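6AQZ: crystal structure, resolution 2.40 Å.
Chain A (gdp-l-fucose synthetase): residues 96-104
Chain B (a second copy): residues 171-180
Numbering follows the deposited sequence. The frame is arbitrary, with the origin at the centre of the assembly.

Chain A 96-104: NFKVSFWLD
Chain B, residues 171-180: WYNEKAVNEG

Two copies of the protein meet here through a helix from each. A:Phe97 is the N-cap of helix 98-104, with phi/psi -58/152; the residues after it are helical. Chain B is already helical at 171, in a helix that begins earlier in the chain, and B:Gly180 leaves the helix with phi/psi 67/18 in a Schellman motif. The helix axes approach to 9.3 Å, and their N-to-C directions differ by 143°, so they run roughly antiparallel. The register is set by two CA pairs: A:Val99 CA to B:Trp171 CA, 5.6 Å, and A:Phe97 CA to B:Lys175 CA, 6.5 Å. The contact buries 592 Å², both sides summed.

Three CH-pi contacts are made, and the A:Phe97 ring is also met at its edge. A:Phe97 (chi1 m, chi2 -73°) points toward chain B. B:Lys175, t at all four chi angles, lays CG over its face, 3.8 Å from the ring centroid and 7° off the normal. B:Asn178 CB meets the ring edge at A:Phe97 CE1, 3.5 Å. A:Val99 (chi1 t) places CG2 over the B:Tyr172 ring, 3.6 Å from the centroid. A:Lys98 CB lies over the five-membered ring of B:Trp171, 4.2 Å from its centroid.

Apolar packing extends this surface. A:Val99 CG2 is 4.0 Å from B:Trp171 CB. The five-membered ring of A:Trp102 (chi1 t, chi2 -107°) and the six-membered ring of B:Trp171 (chi1 m, chi2 -33°) form an oblique aromatic pair, centroids 5.4 Å apart, planes at 37°; A:Trp102 CB to B:Trp171 CZ3 is 3.6 Å.

The hydroxyl of B:Tyr172 also touches chain A: A:Leu103 CD1 is 3.7 Å from B:Tyr172 OH.

One salt bridge joins the stretches. A:Lys98 (chi1 m, then t throughout) extends NZ to B:Glu174 OE1 at 3.4 Å; the hydrogen bond is weak.

Two waters link backbone amides at the start of helix 98-104 to chain B. Water 1 accepts from A:Lys98 N (2.8 Å) and donates to B:Glu174 OE2 (3.1 Å). Water 2 accepts from A:Val99 N and donates to B:Trp171 O, both at 2.9 Å.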

# COMPACT_ATOMS: atom_id res chain seq x y z
N ASN A 96 -2.77 -17.95 -6.19
CA ASN A 96 -3.51 -16.80 -6.70
C ASN A 96 -4.46 -16.16 -5.69
O ASN A 96 -5.29 -15.34 -6.09
CB ASN A 96 -4.29 -17.19 -7.97
CG ASN A 96 -3.37 -17.61 -9.12
OD1 ASN A 96 -2.25 -17.12 -9.24
ND2 ASN A 96 -3.84 -18.55 -9.95
N PHE A 97 -4.38 -16.49 -4.39
CA PHE A 97 -5.12 -15.71 -3.41
C PHE A 97 -4.68 -14.25 -3.47
O PHE A 97 -3.56 -13.93 -3.89
CB PHE A 97 -4.90 -16.24 -2.00
CG PHE A 97 -5.58 -17.56 -1.74
CD1 PHE A 97 -6.95 -17.63 -1.60
CD2 PHE A 97 -4.84 -18.73 -1.64
CE1 PHE A 97 -7.59 -18.86 -1.36
CE2 PHE A 97 -5.47 -19.97 -1.41
CZ PHE A 97 -6.84 -20.02 -1.26
N LYS A 98 -5.60 -13.35 -3.11
CA LYS A 98 -5.20 -11.94 -3.08
C LYS A 98 -3.96 -11.73 -2.22
O LYS A 98 -3.12 -10.90 -2.56
CB LYS A 98 -6.35 -11.06 -2.59
CG LYS A 98 -7.35 -10.77 -3.69
CD LYS A 98 -8.36 -9.77 -3.23
CE LYS A 98 -9.36 -9.46 -4.30
NZ LYS A 98 -10.38 -8.55 -3.72
N VAL A 99 -3.80 -12.53 -1.16
CA VAL A 99 -2.61 -12.43 -0.31
C VAL A 99 -1.34 -12.49 -1.15
O VAL A 99 -0.46 -11.62 -1.04
CB VAL A 99 -2.63 -13.56 0.74
CG1 VAL A 99 -1.27 -13.80 1.32
CG2 VAL A 99 -3.58 -13.20 1.87
N SER A 100 -1.27 -13.46 -2.06
CA SER A 100 -0.06 -13.61 -2.87
C SER A 100 0.16 -12.42 -3.80
O SER A 100 1.28 -11.93 -3.94
CB SER A 100 -0.14 -14.91 -3.65
OG SER A 100 0.12 -16.02 -2.81
N PHE A 101 -0.92 -11.90 -4.40
CA PHE A 101 -0.75 -10.75 -5.28
C PHE A 101 -0.20 -9.55 -4.54
O PHE A 101 0.50 -8.72 -5.14
CB PHE A 101 -2.07 -10.39 -5.96
CG PHE A 101 -2.42 -11.25 -7.13
CD1 PHE A 101 -1.96 -10.93 -8.40
CD2 PHE A 101 -3.23 -12.36 -6.98
CE1 PHE A 101 -2.29 -11.73 -9.51
CE2 PHE A 101 -3.56 -13.15 -8.07
CZ PHE A 101 -3.09 -12.84 -9.34
N TRP A 102 -0.55 -9.38 -3.25
CA TRP A 102 0.05 -8.31 -2.47
C TRP A 102 1.51 -8.63 -2.15
O TRP A 102 2.42 -7.87 -2.51
CB TRP A 102 -0.73 -8.04 -1.19
CG TRP A 102 0.02 -7.10 -0.30
CD1 TRP A 102 0.67 -7.41 0.85
CD2 TRP A 102 0.25 -5.70 -0.53
NE1 TRP A 102 1.28 -6.30 1.36
CE2 TRP A 102 1.04 -5.23 0.53
CE3 TRP A 102 -0.16 -4.80 -1.53
CZ2 TRP A 102 1.44 -3.88 0.66
CZ3 TRP A 102 0.27 -3.48 -1.44
CH2 TRP A 102 1.04 -3.02 -0.34
N LEU A 103 1.75 -9.77 -1.50
CA LEU A 103 3.09 -10.08 -0.98
C LEU A 103 4.11 -10.21 -2.10
O LEU A 103 5.19 -9.61 -2.03
CB LEU A 103 3.06 -11.36 -0.15
CG LEU A 103 2.17 -11.33 1.08
CD1 LEU A 103 2.12 -12.65 1.82
CD2 LEU A 103 2.61 -10.16 1.96
N ASP A 104 3.80 -11.02 -3.13
CA ASP A 104 4.77 -11.25 -4.20
C ASP A 104 5.15 -9.96 -4.88
O ASP A 104 6.33 -9.73 -5.18
CB ASP A 104 4.21 -12.22 -5.23
CG ASP A 104 4.10 -13.62 -4.70
OD1 ASP A 104 4.50 -13.85 -3.53
OD2 ASP A 104 3.64 -14.50 -5.45
N TRP B 171 -7.52 -9.33 3.20
CA TRP B 171 -7.11 -10.36 2.25
C TRP B 171 -6.89 -11.71 2.94
O TRP B 171 -7.21 -12.76 2.37
CB TRP B 171 -5.86 -9.88 1.48
CG TRP B 171 -6.17 -8.67 0.58
CD1 TRP B 171 -7.35 -8.42 -0.05
CD2 TRP B 171 -5.31 -7.55 0.27
NE1 TRP B 171 -7.28 -7.25 -0.75
CE2 TRP B 171 -6.04 -6.69 -0.57
CE3 TRP B 171 -4.00 -7.21 0.60
CZ2 TRP B 171 -5.50 -5.49 -1.07
CZ3 TRP B 171 -3.46 -6.02 0.10
CH2 TRP B 171 -4.21 -5.19 -0.73
N TYR B 172 -6.36 -11.71 4.17
CA TYR B 172 -6.21 -12.98 4.89
C TYR B 172 -7.56 -13.51 5.32
O TYR B 172 -7.73 -14.73 5.41
CB TYR B 172 -5.25 -12.85 6.08
CG TYR B 172 -3.82 -13.19 5.70
CD1 TYR B 172 -3.49 -14.46 5.18
CD2 TYR B 172 -2.81 -12.24 5.79
CE1 TYR B 172 -2.18 -14.77 4.80
CE2 TYR B 172 -1.50 -12.53 5.41
CZ TYR B 172 -1.19 -13.79 4.91
OH TYR B 172 0.11 -14.06 4.54
N ASN B 173 -8.54 -12.63 5.57
CA ASN B 173 -9.89 -13.13 5.84
C ASN B 173 -10.45 -13.85 4.62
O ASN B 173 -11.10 -14.89 4.76
CB ASN B 173 -10.83 -11.98 6.24
CG ASN B 173 -10.55 -11.45 7.65
OD1 ASN B 173 -10.08 -12.17 8.53
ND2 ASN B 173 -10.84 -10.18 7.86
N GLU B 174 -10.23 -13.30 3.42
CA GLU B 174 -10.69 -13.98 2.22
C GLU B 174 -10.06 -15.35 2.10
O GLU B 174 -10.74 -16.32 1.78
CB GLU B 174 -10.36 -13.17 0.97
CG GLU B 174 -11.24 -12.01 0.70
CD GLU B 174 -10.88 -11.38 -0.63
OE1 GLU B 174 -10.92 -10.13 -0.74
OE2 GLU B 174 -10.54 -12.14 -1.57
N LYS B 175 -8.76 -15.44 2.36
CA LYS B 175 -8.08 -16.73 2.26
C LYS B 175 -8.63 -17.70 3.31
O LYS B 175 -8.90 -18.86 3.00
CB LYS B 175 -6.57 -16.54 2.41
CG LYS B 175 -5.77 -17.79 2.18
CD LYS B 175 -4.28 -17.58 2.35
CE LYS B 175 -3.52 -18.87 1.99
NZ LYS B 175 -2.04 -18.60 2.00
N ALA B 176 -8.84 -17.23 4.53
CA ALA B 176 -9.37 -18.11 5.57
C ALA B 176 -10.75 -18.63 5.19
O ALA B 176 -11.05 -19.82 5.38
CB ALA B 176 -9.45 -17.39 6.91
N VAL B 177 -11.60 -17.76 4.65
CA VAL B 177 -12.91 -18.21 4.23
C VAL B 177 -12.77 -19.29 3.18
O VAL B 177 -13.42 -20.33 3.25
CB VAL B 177 -13.75 -17.01 3.73
CG1 VAL B 177 -14.94 -17.53 2.93
CG2 VAL B 177 -14.24 -16.15 4.93
N ASN B 178 -11.86 -19.08 2.22
CA ASN B 178 -11.68 -19.99 1.10
C ASN B 178 -11.15 -21.35 1.53
O ASN B 178 -11.55 -22.38 0.98
CB ASN B 178 -10.72 -19.36 0.10
CG ASN B 178 -11.33 -19.21 -1.24
OD1 ASN B 178 -11.10 -20.04 -2.13
ND2 ASN B 178 -12.15 -18.18 -1.40
N GLU B 179 -10.27 -21.38 2.51
CA GLU B 179 -9.67 -22.61 3.01
C GLU B 179 -10.40 -23.19 4.22
O GLU B 179 -9.95 -24.20 4.78
CB GLU B 179 -8.20 -22.35 3.34
CG GLU B 179 -7.39 -21.99 2.12
CD GLU B 179 -5.91 -22.10 2.34
OE1 GLU B 179 -5.46 -21.77 3.47
OE2 GLU B 179 -5.20 -22.59 1.42
N GLY B 180 -11.50 -22.58 4.64
CA GLY B 180 -12.20 -23.08 5.81
C GLY B 180 -11.45 -22.95 7.11
O GLY B 180 -11.75 -23.67 8.06
O HOH W 1 -8.15 -14.05 -2.22
O HOH W 2 -6.34 -13.67 -0.24